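Local coordinates for protein beta-lactamase (Serratia marcescens, PDB 5GWA) that probably hydrolyses beta-lactam antibiotics as a class A extended-spectrum beta-lactamase, and is captured here with the inhibitor avibactam, at residues 258-261 with 262-265; 85-88 with 89-93; 130-133 with 134-138; 145-148 with 149-152. All coordinates share one frame; numbering follows the deposited sequence.

Contact 1: residues 258-261 with 262-265. With NA (sodium ion), chain M.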
# COMPACT_ATOMS: atom_id res chain seq x y z
N ASP A 258 -10.09 14.75 -3.74
CA ASP A 258 -11.19 15.25 -2.97
C ASP A 258 -12.46 15.44 -3.79
O ASP A 258 -13.57 15.18 -3.32
CB ASP A 258 -10.80 16.58 -2.30
CG ASP A 258 -10.49 17.69 -3.31
OD1 ASP A 258 -9.68 17.48 -4.26
OD2 ASP A 258 -11.01 18.80 -3.12
N VAL A 259 -12.29 15.89 -5.03
CA VAL A 259 -13.43 16.07 -5.93
C VAL A 259 -14.00 14.72 -6.37
O VAL A 259 -15.21 14.56 -6.36
CB VAL A 259 -13.01 16.86 -7.18
CG1 VAL A 259 -14.12 16.91 -8.22
CG2 VAL A 259 -12.62 18.27 -6.78
N ASN A 260 -13.14 13.76 -6.64
CA ASN A 260 -13.58 12.45 -7.07
C ASN A 260 -14.44 11.79 -5.99
O ASN A 260 -15.49 11.21 -6.29
CB ASN A 260 -12.38 11.60 -7.45
CG ASN A 260 -11.68 12.12 -8.72
OD1 ASN A 260 -12.34 12.67 -9.59
ND2 ASN A 260 -10.37 12.01 -8.77
N GLU A 261 -14.02 11.90 -4.73
CA GLU A 261 -14.80 11.36 -3.64
C GLU A 261 -16.11 12.11 -3.46
O GLU A 261 -17.15 11.53 -3.24
CB GLU A 261 -14.01 11.33 -2.33
CG GLU A 261 -12.77 10.47 -2.40
CD GLU A 261 -12.26 10.07 -1.03
OE1 GLU A 261 -11.90 10.92 -0.24
OE2 GLU A 261 -12.23 8.87 -0.71
N LYS A 262 -16.04 13.44 -3.56
CA LYS A 262 -17.20 14.26 -3.42
C LYS A 262 -18.26 13.98 -4.48
O LYS A 262 -19.44 13.97 -4.17
CB LYS A 262 -16.76 15.73 -3.47
CG LYS A 262 -17.88 16.74 -3.30
CD LYS A 262 -18.38 16.78 -1.87
CE LYS A 262 -17.56 17.74 -1.02
NZ LYS A 262 -17.90 17.63 0.43
N ILE A 263 -17.82 13.61 -5.69
CA ILE A 263 -18.78 13.22 -6.72
C ILE A 263 -19.62 12.04 -6.26
O ILE A 263 -20.85 12.05 -6.38
CB ILE A 263 -18.09 12.88 -8.04
CG1 ILE A 263 -17.60 14.17 -8.74
CG2 ILE A 263 -19.03 12.16 -8.99
CD1 ILE A 263 -16.59 13.95 -9.82
N ILE A 264 -18.96 11.05 -5.67
CA ILE A 264 -19.70 9.89 -5.16
C ILE A 264 -20.65 10.28 -4.04
O ILE A 264 -21.83 9.88 -4.04
CB ILE A 264 -18.74 8.78 -4.65
CG1 ILE A 264 -17.77 8.37 -5.77
CG2 ILE A 264 -19.53 7.57 -4.15
CD1 ILE A 264 -16.66 7.43 -5.35
N ALA A 265 -20.15 11.10 -3.12
CA ALA A 265 -20.90 11.48 -1.92
C ALA A 265 -22.15 12.29 -2.31
O ALA A 265 -23.24 12.07 -1.80
CB ALA A 265 -20.00 12.27 -0.97
NA NA M . -13.22 8.57 1.81

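Contact 2: residues 85-88 with 89-93. With NA (sodium ion), chain S; SO4 (sulfate ion), chain D.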
# COMPACT_ATOMS: atom_id res chain seq x y z
N SER A 85 -1.61 -3.19 2.20
CA SER A 85 -1.81 -4.44 2.93
C SER A 85 -1.73 -4.27 4.44
O SER A 85 -0.67 -4.48 5.03
CB SER A 85 -0.82 -5.50 2.48
OG SER A 85 -1.09 -6.77 3.09
N PRO A 86 -2.86 -4.01 5.07
CA PRO A 86 -2.88 -4.10 6.52
C PRO A 86 -2.43 -5.46 7.06
O PRO A 86 -1.80 -5.50 8.13
CB PRO A 86 -4.34 -3.79 6.86
CG PRO A 86 -4.81 -2.91 5.71
CD PRO A 86 -4.11 -3.49 4.50
N LEU A 87 -2.73 -6.57 6.38
CA LEU A 87 -2.25 -7.87 6.87
C LEU A 87 -0.76 -7.90 6.99
O LEU A 87 -0.20 -8.50 7.94
CB LEU A 87 -2.65 -9.04 5.96
CG LEU A 87 -4.07 -9.47 6.12
CD1 LEU A 87 -4.33 -10.45 5.00
CD2 LEU A 87 -4.36 -10.11 7.48
N LYS A 88 -0.06 -7.36 6.00
CA LYS A 88 1.38 -7.39 6.03
C LYS A 88 1.90 -6.58 7.21
O LYS A 88 2.82 -6.99 7.90
CB LYS A 88 1.97 -6.90 4.73
CG LYS A 88 3.49 -6.92 4.75
CD LYS A 88 4.11 -6.63 3.42
CE LYS A 88 5.61 -6.91 3.49
NZ LYS A 88 5.97 -8.34 3.75
N ASP A 89 1.37 -5.38 7.43
CA ASP A 89 1.87 -4.63 8.58
C ASP A 89 1.55 -5.31 9.92
O ASP A 89 2.27 -5.13 10.90
CB ASP A 89 1.27 -3.24 8.57
CG ASP A 89 2.00 -2.27 9.49
OD1 ASP A 89 3.23 -2.14 9.44
OD2 ASP A 89 1.28 -1.58 10.24
N LYS A 90 0.44 -6.04 9.97
CA LYS A 90 0.07 -6.78 11.18
C LYS A 90 1.02 -7.98 11.40
O LYS A 90 1.38 -8.27 12.55
CB LYS A 90 -1.36 -7.24 11.14
CG LYS A 90 -1.85 -7.86 12.46
CD LYS A 90 -3.32 -8.17 12.40
CE LYS A 90 -3.82 -8.73 13.73
NZ LYS A 90 -3.74 -7.73 14.82
N TYR A 91 1.43 -8.62 10.31
CA TYR A 91 2.20 -9.87 10.38
C TYR A 91 3.40 -9.76 9.49
O TYR A 91 3.51 -10.42 8.45
CB TYR A 91 1.33 -11.04 9.92
CG TYR A 91 0.04 -11.21 10.71
CD1 TYR A 91 0.06 -11.60 12.03
CD2 TYR A 91 -1.21 -11.09 10.09
CE1 TYR A 91 -1.11 -11.74 12.75
CE2 TYR A 91 -2.39 -11.24 10.81
CZ TYR A 91 -2.33 -11.61 12.14
OH TYR A 91 -3.47 -11.87 12.86
N PRO A 92 4.39 -8.95 9.88
CA PRO A 92 5.49 -8.67 8.99
C PRO A 92 6.42 -9.84 8.63
O PRO A 92 6.94 -9.85 7.52
CB PRO A 92 6.28 -7.55 9.68
CG PRO A 92 5.64 -7.37 11.00
CD PRO A 92 4.33 -8.05 11.04
N ASN A 93 6.41 -10.88 9.46
CA ASN A 93 7.18 -12.09 9.18
C ASN A 93 6.38 -13.09 8.36
O ASN A 93 6.95 -13.96 7.71
CB ASN A 93 7.61 -12.75 10.47
CG ASN A 93 8.91 -12.19 10.97
OD1 ASN A 93 9.98 -12.50 10.42
ND2 ASN A 93 8.81 -11.24 11.86
NA NA S . 4.97 -10.16 6.09
S SO4 D . 9.41 -7.49 3.94
O1 SO4 D . 10.88 -7.64 3.89
O2 SO4 D . 9.09 -6.16 4.46
O3 SO4 D . 8.94 -7.64 2.54
O4 SO4 D . 8.77 -8.58 4.73
O HOH W 1 7.41 -7.20 6.49

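Contact 3: residues 130-133 with 134-138. With NA (sodium ion), chain V.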
# COMPACT_ATOMS: atom_id res chain seq x y z
N HIS A 130 -14.71 -15.11 -12.38
CA HIS A 130 -15.38 -14.59 -13.56
C HIS A 130 -16.54 -15.49 -13.94
O HIS A 130 -17.64 -15.02 -14.18
CB HIS A 130 -14.38 -14.51 -14.70
CG HIS A 130 -14.98 -14.10 -16.00
ND1 HIS A 130 -15.12 -12.78 -16.36
CD2 HIS A 130 -15.64 -14.82 -16.93
CE1 HIS A 130 -15.72 -12.71 -17.54
NE2 HIS A 130 -16.12 -13.93 -17.87
N ASN A 131 -16.28 -16.78 -14.05
CA ASN A 131 -17.35 -17.72 -14.41
C ASN A 131 -18.45 -17.80 -13.36
O ASN A 131 -19.63 -17.88 -13.69
CB ASN A 131 -16.76 -19.10 -14.65
CG ASN A 131 -15.95 -19.17 -15.92
OD1 ASN A 131 -16.11 -18.34 -16.80
ND2 ASN A 131 -15.16 -20.24 -16.07
N PHE A 132 -18.07 -17.84 -12.10
CA PHE A 132 -19.01 -17.92 -11.01
C PHE A 132 -20.01 -16.79 -11.12
O PHE A 132 -21.22 -16.96 -10.96
CB PHE A 132 -18.27 -17.88 -9.67
CG PHE A 132 -19.18 -17.78 -8.49
CD1 PHE A 132 -19.88 -18.87 -8.05
CD2 PHE A 132 -19.46 -16.54 -7.93
CE1 PHE A 132 -20.79 -18.76 -7.02
CE2 PHE A 132 -20.26 -16.45 -6.82
CZ PHE A 132 -20.93 -17.55 -6.36
N ILE A 133 -19.48 -15.58 -11.30
CA ILE A 133 -20.33 -14.42 -11.40
C ILE A 133 -21.24 -14.50 -12.62
O ILE A 133 -22.46 -14.27 -12.50
CB ILE A 133 -19.48 -13.13 -11.45
CG1 ILE A 133 -18.75 -12.93 -10.12
CG2 ILE A 133 -20.36 -11.91 -11.74
CD1 ILE A 133 -19.60 -12.80 -8.88
N SER A 134 -20.66 -14.81 -13.78
CA SER A 134 -21.43 -14.96 -15.00
C SER A 134 -22.59 -15.94 -14.80
O SER A 134 -23.73 -15.69 -15.26
CB SER A 134 -20.55 -15.45 -16.14
OG SER A 134 -21.34 -15.60 -17.31
N LYS A 135 -22.33 -17.01 -14.08
CA LYS A 135 -23.36 -18.06 -13.91
C LYS A 135 -24.45 -17.74 -12.90
O LYS A 135 -25.52 -18.39 -12.89
CB LYS A 135 -22.71 -19.39 -13.55
CG LYS A 135 -21.84 -19.92 -14.66
CD LYS A 135 -22.67 -20.73 -15.65
CE LYS A 135 -21.84 -21.19 -16.83
NZ LYS A 135 -22.69 -21.95 -17.79
N LEU A 136 -24.28 -16.64 -12.17
CA LEU A 136 -25.37 -16.11 -11.36
C LEU A 136 -26.45 -15.43 -12.24
O LEU A 136 -27.49 -15.03 -11.72
CB LEU A 136 -24.83 -15.13 -10.32
CG LEU A 136 -23.91 -15.74 -9.26
CD1 LEU A 136 -23.37 -14.66 -8.34
CD2 LEU A 136 -24.58 -16.82 -8.44
N GLY A 137 -26.15 -15.26 -13.53
CA GLY A 137 -27.00 -14.56 -14.47
C GLY A 137 -26.78 -13.07 -14.55
O GLY A 137 -27.73 -12.32 -14.78
N VAL A 138 -25.58 -12.62 -14.19
CA VAL A 138 -25.21 -11.20 -14.31
C VAL A 138 -24.18 -11.02 -15.40
O VAL A 138 -22.99 -11.39 -15.22
CB VAL A 138 -24.67 -10.61 -13.00
CG1 VAL A 138 -24.41 -9.10 -13.15
CG2 VAL A 138 -25.62 -10.88 -11.86
NA NA V . -20.58 -11.33 -16.39
O HOH W 2 -18.43 -12.38 -14.94
O HOH W 3 -21.25 -12.84 -18.56

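Contact 4: residues 145-148 with 149-152. With NA (sodium ion), chain Q; NXL ((2S,5R)-1-formyl-5-[(sulfooxy)amino]piperidine-2-carboxamide), chain B.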
# COMPACT_ATOMS: atom_id res chain seq x y z
N ALA A 145 -7.72 -10.19 -13.83
CA ALA A 145 -6.36 -9.94 -13.31
C ALA A 145 -6.39 -9.83 -11.80
O ALA A 145 -7.25 -9.20 -11.23
CB ALA A 145 -5.80 -8.66 -13.86
N THR A 146 -5.38 -10.39 -11.18
CA THR A 146 -5.20 -10.30 -9.74
C THR A 146 -4.66 -8.92 -9.38
O THR A 146 -4.35 -8.12 -10.26
CB THR A 146 -4.18 -11.32 -9.24
OG1 THR A 146 -2.92 -11.05 -9.86
CG2 THR A 146 -4.61 -12.74 -9.53
N GLU A 147 -4.54 -8.63 -8.09
CA GLU A 147 -3.95 -7.36 -7.70
C GLU A 147 -2.51 -7.26 -8.12
O GLU A 147 -2.09 -6.21 -8.61
CB GLU A 147 -4.09 -7.14 -6.18
CG GLU A 147 -5.52 -6.78 -5.79
CD GLU A 147 -5.94 -5.37 -6.17
OE1 GLU A 147 -5.06 -4.53 -6.48
OE2 GLU A 147 -7.15 -5.03 -6.09
N GLU A 148 -1.76 -8.33 -7.96
CA GLU A 148 -0.34 -8.32 -8.38
C GLU A 148 -0.23 -8.03 -9.87
O GLU A 148 0.56 -7.18 -10.28
CB GLU A 148 0.28 -9.64 -8.04
CG GLU A 148 1.68 -9.84 -8.59
CD GLU A 148 2.27 -11.19 -8.19
OE1 GLU A 148 1.50 -12.08 -7.74
OE2 GLU A 148 3.49 -11.40 -8.38
N GLU A 149 -1.11 -8.65 -10.65
CA GLU A 149 -1.12 -8.43 -12.08
C GLU A 149 -1.48 -6.99 -12.45
O GLU A 149 -0.88 -6.38 -13.35
CB GLU A 149 -2.05 -9.44 -12.75
CG GLU A 149 -1.53 -10.85 -12.76
CD GLU A 149 -2.49 -11.87 -13.33
OE1 GLU A 149 -3.72 -11.76 -13.13
OE2 GLU A 149 -2.01 -12.92 -13.80
N MET A 150 -2.41 -6.37 -11.72
CA MET A 150 -2.78 -4.99 -11.99
C MET A 150 -1.63 -4.02 -11.68
O MET A 150 -1.54 -2.94 -12.25
CB MET A 150 -4.03 -4.60 -11.18
CG MET A 150 -5.31 -5.14 -11.78
SD MET A 150 -6.76 -4.29 -11.15
CE MET A 150 -6.83 -5.02 -9.54
N HIS A 151 -0.87 -4.33 -10.65
CA HIS A 151 0.21 -3.42 -10.21
C HIS A 151 1.40 -3.49 -11.17
O HIS A 151 2.32 -2.66 -11.06
CB HIS A 151 0.65 -3.78 -8.78
CG HIS A 151 -0.29 -3.30 -7.73
ND1 HIS A 151 -1.57 -3.79 -7.58
CD2 HIS A 151 -0.13 -2.36 -6.76
CE1 HIS A 151 -2.17 -3.17 -6.58
NE2 HIS A 151 -1.32 -2.28 -6.08
N LYS A 152 1.42 -4.44 -12.10
CA LYS A 152 2.57 -4.56 -13.02
C LYS A 152 2.51 -3.57 -14.16
O LYS A 152 3.55 -3.29 -14.79
CB LYS A 152 2.68 -5.96 -13.58
CG LYS A 152 3.37 -6.91 -12.62
CD LYS A 152 3.67 -8.22 -13.27
CE LYS A 152 4.68 -9.00 -12.45
NZ LYS A 152 4.25 -9.19 -11.05
NA NA Q . -3.42 -1.56 -13.69
OAC NXL B . -8.95 -0.51 -5.22
CAN NXL B . -8.37 -1.17 -4.37
N NXL B . -7.22 -0.93 -3.93
CAJ NXL B . -6.73 -1.55 -2.71
CA NXL B . -6.42 0.12 -4.54
C NXL B . -5.18 -0.34 -5.22
O NXL B . -4.79 -1.49 -5.14
NAA NXL B . -4.47 0.63 -5.80
CB NXL B . -6.10 1.16 -3.50
CAH NXL B . -5.59 0.56 -2.20
CAO NXL B . -6.54 -0.49 -1.65
NAK NXL B . -7.84 -0.01 -1.14
OAL NXL B . -8.27 1.15 -1.60
SAR NXL B . -9.78 1.37 -1.51
OAD NXL B . -9.94 2.12 -0.31
OAE NXL B . -10.37 2.18 -2.51
OAG NXL B . -10.41 -0.11 -1.80
O HOH W 4 -3.77 -0.25 -11.28

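Contact 1: residues 258-261 with 262-265
Asp258 O receives the N-H of Lys262 at 3.0 Å, the first of three i to i+4 backbone bonds in this largely buried stretch of helix. Val259 O accepts from Ile263 N at 2.9 Å, the donor lying nearly along the C=O axis. The side chains of this pair also meet: Val259 CG1, anti to its own backbone N (chi1 173°), leans down the helix until it is 4.2 Å from Ile263 CD1, a light methyl contact. Asn260 turns its amide off this line, OD1 bonding Ser253 and ND2 the carbonyl of Glu255, while its own O lies 3.7 Å from Ile264 CG1. Glu261 O closes the series with Ala265 N at 3.0 Å. The carboxylate of Glu261 leaves the helix on another side, where OE2 binds a sodium ion at 2.7 Å and also takes the N-H of Arg201 NE, and OE1 forms a salt bridge to Lys76 of the second subunit; these positive partners would be expected to stabilise its charged form. Helix 257-276 lies against the five-stranded sheet, with Ile263 and Ile264 on Val250 of strand 243-253 and Lys262 and Ile263 against Tyr14 of helix 4-15.

Contact 2: residues 85-88 with 89-93
Pro86 O accepts from Lys90 N and Leu87 O from Tyr91 N, each at 2.9 Å; a longer bond joins Asp89 N to Ser85 O at 3.3 Å. Ahead of this turn Ser85 OG takes the N-H of Lys88 at 3.1 Å, and the hydroxyl in its turn bonds Asp112 and Asn114. Lys88 runs straight from the helix, CG anti to N (chi1 179°), and bends only at its last torsion, which brings NZ 3.0 Å from O4 of a sulfate ion, probably from the crystallisation liquor, that also bonds Lys76 and Gly198 of the second subunit; NZ also donates to Leu79 O. Beyond the turn the chain offers two successive carbonyls to a sodium ion, Tyr91 O at 2.8 Å and Pro92 O at 2.5 Å. Packing is lighter: Leu87 CD2 meets the ring of Tyr91 at CE2, 4.0 Å away, while Lys90 CG sits over the centre of one ring face. Tyr91 OH reaches Glu102, and Trp84 of the second subunit packs on Lys88. Taken together this is a short helix with a serine N-cap, left at Tyr91 by non-helical backbone angles, whose following carbonyls bind a sodium ion.

Contact 3: residues 130-133 with 134-138
Phe132 and Leu136 meet in the last turn of helix 126-135 and the residues after it, a C-terminal turn that leads into Gly137, the first residue with non-helical angles and with positive phi (88°). Backbone bonds record the change. Ser134 N to His130 O at 3.1 Å and Lys135 N to Asn131 O at 2.9 Å are ordinary helical links, but Leu136 N keeps just a weak bond to Phe132 O and goes mainly to Ile133 O at 3.0 Å, three residues back, approaching well above the carbonyl plane (62° out of it). Gly137 N repeats the shorter span to Ser134 O. Apolar contact centres on one methyl: Leu136 CD1 lies 3.9 Å from Phe132 CE2, obliquely to the ring, and 4.2 Å from Ile133 CD1. Phe132 continues onto Leu55 and Ala56 of helix 49-63 and Ile133 onto His52, while Ile133 and Leu136 share Leu170 of helix 164-175, so the turn packs against both helices. His130 turns its ring off the turn, ND1 pairing with Ile143 N. Finally, a sodium ion spans the turn: Val138 O binds it at 2.7 Å, one bound water donates to His130 O, and a second bound water lies 3.0 Å from Ser134 OG.

Contact 4: residues 145-148 with 149-152
Thr146 and Glu149 form a capping box at the start of helix 147-151. Thr146 OG1, set between its backbone N and carbonyl carbon (chi1 61°), accepts from Glu149 N at 3.1 Å, and Glu149 returns an extended side chain so that OE1 takes the N-H of Thr146 at 2.9 Å, on its anti side. Asp117 adds bonds to the N-H groups of Glu147 and Glu148, so the helix start is well supplied with acceptors.

The tight part lies inward. Met150 folds back at chi3 to lay CE 3.5 Å from Glu147 OE2, with its CG near Ala145 CB, and both Glu147 and Met150 rest on Tyr49. Glu147 O is gripped twice by His151: the backbone N-H comes at 3.0 Å and ring ND1 at 2.7 Å, the latter from above the carbonyl plane. This second bond would hold the ring's rotation, with Glu147 OE1 at the edge of the ring and in its plane, 3.2 Å from His151 CE1, the carboxylate turned 63° from the ring. At the end of the turn Met150 O, with the carbonyls of Ala153 and Trp154 and a water, binds a sodium ion.

The outer side is looser. Glu148 and Lys152 run side by side, yet their salt bridge, OE2 to NZ, spans 3.5 Å, and Gln80 bonds OE2 weakly.

The inward face presents carboxylate and imidazole edge to avibactam, whose carboxamide oxygen O lies 3.3 Å from Glu147 OE1. Glu147 also touches Ser47 and makes a long, weak ion pair with Lys50, consistent with the omega-loop glutamate that serves class A enzymes as general base for the hydrolytic water.

The four turns follow one another along the chain as contacts 2, 3, 4 and 1, none touching another. Contact 4 holds two residues of the avibactam pocket, Glu147 and His151, and is the natural reference point. Contact 2 lies about 19 Å from it between centres, and contact 3 about 21 Å, each with nearest atoms about 8 Å away. Contact 1 stands on the sheet side of the molecule, its centre about 25 Å from that of contact 4 and about 30 Å from that of contact 3, across the chain's centre. Contacts 1, 2 and 4 reach the second subunit; contact 3 does not. A sodium ion is bound at every one of the four.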